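Local coordinates for protein tetraacyldisaccharide 4'-kinase (Aquifex aeolicus, PDB 4EHX) that probably transfers the gamma-phosphate of ATP to the 4'-position of a tetraacyldisaccharide 1-phosphate, yielding lipid IVA in lipid A biosynthesis, at residues Glu207-Leu212 and Asn295-Leu300; Ala231-Gly236 and Leu276-Asp281; Lys79-Val84 and Ser112-Glu117. All blocks are in the same frame, centred on the assembly; numbering follows the deposited sequence.

Interaction 1: Glu207-Leu212 and Asn295-Leu300; sequences EFCCLL and NFKVKL
N295 meets C209, C210 and L212 across an antiparallel strand pair, and the contact buries more of it than of any other residue. Its carbonyl O takes two backbone N-H groups, C209 N at 2.8 Å and C210 N at 3.2 Å; two successive residues facing one make a classic beta bulge, which shifts the register by a residue. CG of N295 lies anti to the backbone N (chi1 -164°), which carries the carboxamide toward C210 and L212; this small, flat group has its ND2 3.5 Å from C210 SG and against a methyl of L212. E207 and K297 then pair regularly, E207 N bonding K297 O at 3.0 Å and K297 N returning to E207 O at 2.9 Å. K297 lays its CG on C209 CB (3.6 Å), while its NZ reaches a weak, long ion pair with E218. The extended E207 side chain crosses K299 at about a right angle, OE1 lying 5.1 Å from NZ. F208 turns its ring edge to the face of F296, the planes 60° apart. What holds this ribbon is mainly main-chain bonding and the aromatic pair, with the E207 and K299 charges adding at most a loose attraction.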
loop_
_atom_site.group_PDB
_atom_site.type_symbol
_atom_site.label_atom_id
_atom_site.label_comp_id
_atom_site.label_asym_id
_atom_site.label_seq_id
_atom_site.Cartn_x
_atom_site.Cartn_y
_atom_site.Cartn_z
ATOM N N GLU A 207 13.734 -5.073 -3.973
ATOM C CA GLU A 207 14.820 -5.043 -4.925
ATOM C C GLU A 207 14.292 -4.801 -6.341
ATOM O O GLU A 207 13.240 -5.314 -6.718
ATOM C CB GLU A 207 15.630 -6.347 -4.821
ATOM C CG GLU A 207 16.290 -6.492 -3.438
ATOM C CD GLU A 207 16.945 -7.846 -3.182
ATOM O OE1 GLU A 207 17.015 -8.690 -4.104
ATOM O OE2 GLU A 207 17.394 -8.057 -2.036
ATOM N N PHE A 208 15.033 -4.010 -7.113
ATOM C CA PHE A 208 14.612 -3.619 -8.455
ATOM C C PHE A 208 14.490 -4.830 -9.363
ATOM O O PHE A 208 15.435 -5.600 -9.512
ATOM C CB PHE A 208 15.603 -2.617 -9.059
ATOM C CG PHE A 208 15.243 -2.169 -10.456
ATOM C CD1 PHE A 208 14.006 -1.598 -10.718
ATOM C CD2 PHE A 208 16.142 -2.313 -11.501
ATOM C CE1 PHE A 208 13.669 -1.181 -11.997
ATOM C CE2 PHE A 208 15.811 -1.898 -12.780
ATOM C CZ PHE A 208 14.576 -1.331 -13.029
ATOM N N CYS A 209 13.323 -4.985 -9.979
ATOM C CA CYS A 209 13.044 -6.130 -10.837
ATOM C C CYS A 209 13.089 -5.780 -12.319
ATOM O O CYS A 209 13.867 -6.352 -13.092
ATOM C CB CYS A 209 11.661 -6.695 -10.508
ATOM S SG CYS A 209 11.253 -8.178 -11.465
ATOM N N CYS A 210 12.245 -4.831 -12.710
ATOM C CA CYS A 210 11.991 -4.559 -14.115
ATOM C C CYS A 210 11.087 -3.343 -14.197
ATOM O O CYS A 210 10.888 -2.644 -13.204
ATOM C CB CYS A 210 11.218 -5.728 -14.716
ATOM S SG CYS A 210 9.715 -6.067 -13.795
ATOM N N LEU A 211 10.534 -3.097 -15.381
ATOM C CA LEU A 211 9.626 -1.971 -15.577
ATOM C C LEU A 211 8.155 -2.374 -15.638
ATOM O O LEU A 211 7.820 -3.529 -15.916
ATOM C CB LEU A 211 10.005 -1.256 -16.878
ATOM C CG LEU A 211 11.434 -0.751 -17.035
ATOM C CD1 LEU A 211 11.650 -0.184 -18.449
ATOM C CD2 LEU A 211 11.752 0.295 -15.966
ATOM N N LEU A 212 7.277 -1.418 -15.357
ATOM C CA LEU A 212 5.865 -1.569 -15.668
ATOM C C LEU A 212 5.565 -0.664 -16.853
ATOM O O LEU A 212 5.906 0.522 -16.817
ATOM C CB LEU A 212 5.014 -1.133 -14.481
ATOM C CG LEU A 212 5.063 -2.066 -13.273
ATOM C CD1 LEU A 212 4.284 -1.476 -12.113
ATOM C CD2 LEU A 212 4.511 -3.422 -13.663
ATOM N N ASN A 295 9.653 -1.232 -11.335
ATOM C CA ASN A 295 8.989 -2.326 -10.642
ATOM C C ASN A 295 9.952 -2.998 -9.681
ATOM O O ASN A 295 11.017 -3.473 -10.078
ATOM C CB ASN A 295 8.430 -3.338 -11.647
ATOM C CG ASN A 295 7.401 -4.274 -11.028
ATOM O OD1 ASN A 295 6.972 -4.087 -9.888
ATOM N ND2 ASN A 295 6.986 -5.272 -11.790
ATOM N N PHE A 296 9.577 -3.008 -8.411
ATOM C CA PHE A 296 10.353 -3.666 -7.378
ATOM C C PHE A 296 9.629 -4.924 -6.914
ATOM O O PHE A 296 8.410 -5.025 -7.034
ATOM C CB PHE A 296 10.574 -2.709 -6.209
ATOM C CG PHE A 296 11.502 -1.584 -6.533
ATOM C CD1 PHE A 296 11.066 -0.506 -7.282
ATOM C CD2 PHE A 296 12.820 -1.610 -6.106
ATOM C CE1 PHE A 296 11.929 0.531 -7.591
ATOM C CE2 PHE A 296 13.684 -0.581 -6.409
ATOM C CZ PHE A 296 13.238 0.493 -7.159
ATOM N N LYS A 297 10.384 -5.893 -6.410
ATOM C CA LYS A 297 9.791 -7.115 -5.888
ATOM C C LYS A 297 10.145 -7.221 -4.419
ATOM O O LYS A 297 11.211 -6.763 -4.007
ATOM C CB LYS A 297 10.294 -8.342 -6.658
ATOM C CG LYS A 297 9.731 -8.465 -8.073
ATOM C CD LYS A 297 8.216 -8.624 -8.052
ATOM C CE LYS A 297 7.622 -8.562 -9.451
ATOM N NZ LYS A 297 8.117 -9.649 -10.333
ATOM N N VAL A 298 9.237 -7.793 -3.630
ATOM C CA VAL A 298 9.490 -8.010 -2.215
ATOM C C VAL A 298 10.268 -9.298 -2.045
ATOM O O VAL A 298 9.948 -10.318 -2.652
ATOM C CB VAL A 298 8.180 -8.120 -1.386
ATOM C CG1 VAL A 298 8.445 -8.841 -0.060
ATOM C CG2 VAL A 298 7.572 -6.744 -1.151
ATOM N N LYS A 299 11.299 -9.243 -1.218
ATOM C CA LYS A 299 12.001 -10.441 -0.812
ATOM C C LYS A 299 11.827 -10.506 0.689
ATOM O O LYS A 299 12.255 -9.596 1.401
ATOM C CB LYS A 299 13.485 -10.334 -1.141
ATOM C CG LYS A 299 13.770 -9.945 -2.591
ATOM C CD LYS A 299 13.435 -11.083 -3.526
ATOM C CE LYS A 299 13.877 -10.759 -4.968
ATOM N NZ LYS A 299 13.511 -11.858 -5.901
ATOM N N LEU A 300 11.206 -11.574 1.165
ATOM C CA LEU A 300 10.903 -11.692 2.590
ATOM C C LEU A 300 11.670 -12.838 3.231
ATOM O O LEU A 300 11.613 -13.959 2.749
ATOM C CB LEU A 300 9.409 -11.951 2.768
ATOM C CG LEU A 300 8.838 -11.693 4.168
ATOM C CD1 LEU A 300 8.653 -10.211 4.357
ATOM C CD2 LEU A 300 7.507 -12.398 4.340
#

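Interaction 2: Ala231-Gly236 and Leu276-Asp281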
loop_
_atom_site.group_PDB
_atom_site.type_symbol
_atom_site.label_atom_id
_atom_site.label_comp_id
_atom_site.label_asym_id
_atom_site.label_seq_id
_atom_site.Cartn_x
_atom_site.Cartn_y
_atom_site.Cartn_z
ATOM N N ALA A 231 12.410 11.768 -17.115
ATOM C CA ALA A 231 11.667 11.345 -15.934
ATOM C C ALA A 231 10.801 12.477 -15.401
ATOM O O ALA A 231 11.123 13.660 -15.569
ATOM C CB ALA A 231 12.616 10.847 -14.853
ATOM N N PHE A 232 9.702 12.106 -14.752
ATOM C CA PHE A 232 8.793 13.086 -14.184
ATOM C C PHE A 232 7.944 12.511 -13.054
ATOM O O PHE A 232 7.715 11.301 -12.972
ATOM C CB PHE A 232 7.926 13.740 -15.266
ATOM C CG PHE A 232 6.925 12.812 -15.907
ATOM C CD1 PHE A 232 5.675 12.617 -15.333
ATOM C CD2 PHE A 232 7.220 12.167 -17.099
ATOM C CE1 PHE A 232 4.747 11.780 -15.921
ATOM C CE2 PHE A 232 6.292 11.323 -17.698
ATOM C CZ PHE A 232 5.056 11.133 -17.110
ATOM N N SER A 233 7.499 13.390 -12.169
ATOM C CA SER A 233 6.761 12.968 -10.992
ATOM C C SER A 233 5.646 13.954 -10.695
ATOM O O SER A 233 5.824 15.168 -10.816
ATOM C CB SER A 233 7.696 12.848 -9.789
ATOM O OG SER A 233 7.026 12.241 -8.700
ATOM N N GLY A 234 4.493 13.417 -10.312
ATOM C CA GLY A 234 3.312 14.217 -10.066
ATOM C C GLY A 234 3.067 14.466 -8.594
ATOM O O GLY A 234 1.922 14.476 -8.145
ATOM N N LEU A 235 4.149 14.640 -7.843
ATOM C CA LEU A 235 4.082 15.175 -6.483
ATOM C C LEU A 235 5.477 15.311 -5.872
ATOM O O LEU A 235 6.464 15.467 -6.590
ATOM C CB LEU A 235 3.142 14.364 -5.574
ATOM C CG LEU A 235 3.401 12.891 -5.252
ATOM C CD1 LEU A 235 4.445 12.743 -4.169
ATOM C CD2 LEU A 235 2.098 12.178 -4.880
ATOM N N GLY A 236 5.551 15.248 -4.548
ATOM C CA GLY A 236 6.810 15.411 -3.846
ATOM C C GLY A 236 7.781 14.266 -4.053
ATOM O O GLY A 236 8.906 14.307 -3.549
ATOM N N LEU A 276 10.054 7.855 -17.759
ATOM C CA LEU A 276 9.878 7.141 -16.498
ATOM C C LEU A 276 9.126 8.028 -15.527
ATOM O O LEU A 276 9.391 9.225 -15.438
ATOM C CB LEU A 276 11.230 6.752 -15.893
ATOM C CG LEU A 276 12.056 5.803 -16.759
ATOM C CD1 LEU A 276 13.284 5.321 -16.000
ATOM C CD2 LEU A 276 11.189 4.632 -17.205
ATOM N N THR A 277 8.178 7.438 -14.810
ATOM C CA THR A 277 7.416 8.165 -13.808
ATOM C C THR A 277 7.020 7.177 -12.714
ATOM O O THR A 277 7.496 6.033 -12.711
ATOM C CB THR A 277 6.175 8.852 -14.420
ATOM O OG1 THR A 277 5.518 9.644 -13.423
ATOM C CG2 THR A 277 5.190 7.806 -14.989
ATOM N N THR A 278 6.181 7.614 -11.778
ATOM C CA THR A 278 5.761 6.747 -10.674
ATOM C C THR A 278 4.480 5.998 -11.028
ATOM O O THR A 278 3.717 6.438 -11.879
ATOM C CB THR A 278 5.503 7.544 -9.372
ATOM O OG1 THR A 278 4.316 8.339 -9.522
ATOM C CG2 THR A 278 6.688 8.449 -9.041
ATOM N N PRO A 279 4.223 4.867 -10.354
ATOM C CA PRO A 279 2.981 4.136 -10.649
ATOM C C PRO A 279 1.722 4.982 -10.430
ATOM O O PRO A 279 0.762 4.860 -11.196
ATOM C CB PRO A 279 3.040 2.953 -9.680
ATOM C CG PRO A 279 4.526 2.712 -9.506
ATOM C CD PRO A 279 5.136 4.095 -9.493
ATOM N N LYS A 280 1.727 5.831 -9.408
ATOM C CA LYS A 280 0.584 6.702 -9.144
ATOM C C LYS A 280 0.343 7.684 -10.288
ATOM O O LYS A 280 -0.796 8.060 -10.565
ATOM C CB LYS A 280 0.755 7.468 -7.831
ATOM C CG LYS A 280 -0.423 8.386 -7.518
ATOM C CD LYS A 280 -0.224 9.173 -6.232
ATOM C CE LYS A 280 -1.406 10.104 -5.980
ATOM N NZ LYS A 280 -1.217 10.942 -4.762
ATOM N N ASP A 281 1.419 8.120 -10.936
ATOM C CA ASP A 281 1.286 8.971 -12.120
ATOM C C ASP A 281 0.891 8.143 -13.340
ATOM O O ASP A 281 0.077 8.559 -14.171
ATOM C CB ASP A 281 2.603 9.690 -12.406
ATOM C CG ASP A 281 2.926 10.741 -11.371
ATOM O OD1 ASP A 281 2.218 11.768 -11.342
ATOM O OD2 ASP A 281 3.888 10.545 -10.602
#
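F232 and T277 are brought together by their first torsions: chi1 of 68° sets F232 CG between its own backbone N and carbonyl carbon, while chi1 of -175° puts T277 OG1 anti to its N. The hydroxyl thereby donates to F232 O at 2.8 Å, arriving from above the carbonyl plane. T277 CB meanwhile lies over one face of the F232 ring, a CH-pi contact of 3.8 Å to the centroid and 19° off the normal. Threonine suits the place, since one branch point supplies both the donor and the carbon for the ring. Just before it, the strands run parallel and F232 N bonds L276 O at 3.0 Å.

Where the strands give way to loop and helix, D281 takes over. Its OD2 accepts from G234 N at 2.9 Å, met on the syn side of the carboxylate, and OD1 bonds Y264 OH. T278 is the N-cap of the helix, its OG1 accepting from D281 N at 3.2 Å. S233 OG, by contrast, is buried without a partner in the model. The chemistry implies a division of labour: T277 OG1 holds strand 229-233 to strand 275-277, the D281 carboxylate anchors the glycine-containing loop at its first residue, G234, and T278 OG1 caps the helix that presents D281.

Interaction 3: Lys79-Val84 and Ser112-Glu117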
loop_
_atom_site.group_PDB
_atom_site.type_symbol
_atom_site.label_atom_id
_atom_site.label_comp_id
_atom_site.label_asym_id
_atom_site.label_seq_id
_atom_site.Cartn_x
_atom_site.Cartn_y
_atom_site.Cartn_z
ATOM N N LYS A 79 -19.471 7.210 -3.283
ATOM C CA LYS A 79 -19.406 6.802 -1.885
ATOM C C LYS A 79 -20.215 5.531 -1.641
ATOM O O LYS A 79 -20.896 5.037 -2.541
ATOM C CB LYS A 79 -19.919 7.927 -0.988
ATOM C CG LYS A 79 -19.494 7.814 0.462
ATOM C CD LYS A 79 -20.263 8.801 1.329
ATOM C CE LYS A 79 -21.782 8.669 1.162
ATOM N NZ LYS A 79 -22.363 7.533 1.942
ATOM N N GLY A 80 -20.149 5.016 -0.417
ATOM C CA GLY A 80 -20.791 3.758 -0.087
ATOM C C GLY A 80 -19.818 2.624 -0.330
ATOM O O GLY A 80 -18.645 2.715 0.031
ATOM N N THR A 81 -20.297 1.555 -0.947
ATOM C CA THR A 81 -19.432 0.429 -1.287
ATOM C C THR A 81 -19.355 0.328 -2.804
ATOM O O THR A 81 -20.363 0.466 -3.487
ATOM C CB THR A 81 -19.972 -0.872 -0.697
ATOM O OG1 THR A 81 -20.085 -0.725 0.721
ATOM C CG2 THR A 81 -19.038 -2.016 -0.994
ATOM N N LEU A 82 -18.155 0.108 -3.331
ATOM C CA LEU A 82 -17.938 0.149 -4.769
ATOM C C LEU A 82 -17.011 -0.987 -5.191
ATOM O O LEU A 82 -15.907 -1.116 -4.661
ATOM C CB LEU A 82 -17.303 1.491 -5.156
ATOM C CG LEU A 82 -16.869 1.639 -6.615
ATOM C CD1 LEU A 82 -18.091 1.598 -7.514
ATOM C CD2 LEU A 82 -16.086 2.922 -6.815
ATOM N N ILE A 83 -17.461 -1.819 -6.124
ATOM C CA ILE A 83 -16.563 -2.806 -6.699
ATOM C C ILE A 83 -15.692 -2.094 -7.724
ATOM O O ILE A 83 -16.180 -1.591 -8.726
ATOM C CB ILE A 83 -17.316 -3.976 -7.362
ATOM C CG1 ILE A 83 -18.031 -4.821 -6.295
ATOM C CG2 ILE A 83 -16.338 -4.837 -8.189
ATOM C CD1 ILE A 83 -18.987 -5.881 -6.874
ATOM N N VAL A 84 -14.402 -2.020 -7.440
ATOM C CA VAL A 84 -13.451 -1.334 -8.309
ATOM C C VAL A 84 -12.944 -2.284 -9.393
ATOM O O VAL A 84 -12.797 -1.911 -10.562
ATOM C CB VAL A 84 -12.259 -0.846 -7.472
ATOM C CG1 VAL A 84 -11.163 -0.261 -8.374
ATOM C CG2 VAL A 84 -12.735 0.171 -6.443
ATOM N N SER A 112 -9.743 -9.232 -6.965
ATOM C CA SER A 112 -10.809 -8.239 -6.885
ATOM C C SER A 112 -10.444 -7.114 -5.909
ATOM O O SER A 112 -9.666 -7.318 -4.986
ATOM C CB SER A 112 -12.147 -8.880 -6.485
ATOM O OG SER A 112 -12.581 -9.825 -7.457
ATOM N N VAL A 113 -11.001 -5.931 -6.138
ATOM C CA VAL A 113 -10.786 -4.783 -5.255
ATOM C C VAL A 113 -12.123 -4.114 -4.994
ATOM O O VAL A 113 -12.890 -3.810 -5.920
ATOM C CB VAL A 113 -9.822 -3.751 -5.863
ATOM C CG1 VAL A 113 -9.683 -2.524 -4.935
ATOM C CG2 VAL A 113 -8.463 -4.386 -6.115
ATOM N N VAL A 114 -12.406 -3.901 -3.720
ATOM C CA VAL A 114 -13.627 -3.225 -3.310
ATOM C C VAL A 114 -13.248 -2.039 -2.424
ATOM O O VAL A 114 -12.399 -2.161 -1.539
ATOM C CB VAL A 114 -14.573 -4.209 -2.563
ATOM C CG1 VAL A 114 -15.680 -3.454 -1.828
ATOM C CG2 VAL A 114 -15.141 -5.242 -3.551
ATOM N N ALA A 115 -13.846 -0.882 -2.706
ATOM C CA ALA A 115 -13.608 0.318 -1.921
ATOM C C ALA A 115 -14.826 0.573 -1.034
ATOM O O ALA A 115 -15.959 0.648 -1.513
ATOM C CB ALA A 115 -13.349 1.526 -2.840
ATOM N N SER A 116 -14.583 0.698 0.259
ATOM C CA SER A 116 -15.653 0.953 1.197
ATOM C C SER A 116 -15.020 1.430 2.493
ATOM O O SER A 116 -14.148 0.767 3.036
ATOM C CB SER A 116 -16.422 -0.351 1.432
ATOM O OG SER A 116 -17.586 -0.136 2.189
ATOM N N GLU A 117 -15.440 2.596 2.976
ATOM C CA GLU A 117 -14.978 3.088 4.274
ATOM C C GLU A 117 -15.202 2.028 5.361
ATOM O O GLU A 117 -14.316 1.737 6.184
ATOM C CB GLU A 117 -15.765 4.352 4.629
ATOM C CG GLU A 117 -15.282 5.068 5.870
ATOM C CD GLU A 117 -14.074 5.935 5.594
ATOM O OE1 GLU A 117 -13.869 6.317 4.419
ATOM O OE2 GLU A 117 -13.329 6.233 6.552
HETATM O O HOH W 1 -17.530 4.224 1.635
#
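An antiparallel strand pair, formed where L82 and A115 face each other, adds strand 81-86 to the parallel strands of the P-loop kinase core. L82 N bonds A115 O at 2.9 Å and A115 N bonds L82 O at 2.9 Å, both donors lying in the plane of the carbonyl they meet. The next bond in the ladder runs from V84 N to V113 O, at 2.8 Å.

On one face, T81 works with both of its branches. Its OG1, anti to the carbonyl carbon (chi1 -58°), donates to S116 OG at 3.0 Å, and S116 OG is in turn bonded to D118 O, so the two hydroxyls form a short relay toward the following turn. T81 CG2 rests on V114 CG1 at 3.7 Å, and the other methyl of V114, CG2, meets I83 CG1 at 4.0 Å. Beta-branched residues suit these positions: they keep the strands extended while spreading carbon to both neighbours. On the other face V84 CG2 touches A115 CB at 3.9 Å, the small alanine leaving room for the valine. Beyond T81 and S116 a water accepts from E117 N at 3.0 Å and donates to G80 O, whose second partner is R76. The positive phi of G80, 90° in this poorly ordered stretch, would bring a CB up against the carbonyl O of K79, so glycine suits the place.

Helix 119-130 lies over T81 and I83 through L125, helix 99-107 packs P101 and A105 against V84, V113 and A115, and strand 67-71 continues the sheet beyond 112-116, its C68 and L70 meeting V114.

Along the chain interaction 3 comes first and closes before the others open; interaction 2 is then nested inside the loop closed by interaction 1. Interactions 1 and 2 are close, with centres about 17 Å apart, because strand 291-300 pairs with 201-212 in the one and runs parallel beside strand 275-277 of the other. Interaction 3 lies across the chain's centre from interaction 1, about 27 Å between centres, and about 25 Å from interaction 2. It belongs to the core that carries the predicted ATP-binding loop, whereas interaction 2 lies in the smaller strand-and-helix part. The strand pair of interaction 1 runs between these two bodies, consistent with the two-domain build of LpxK.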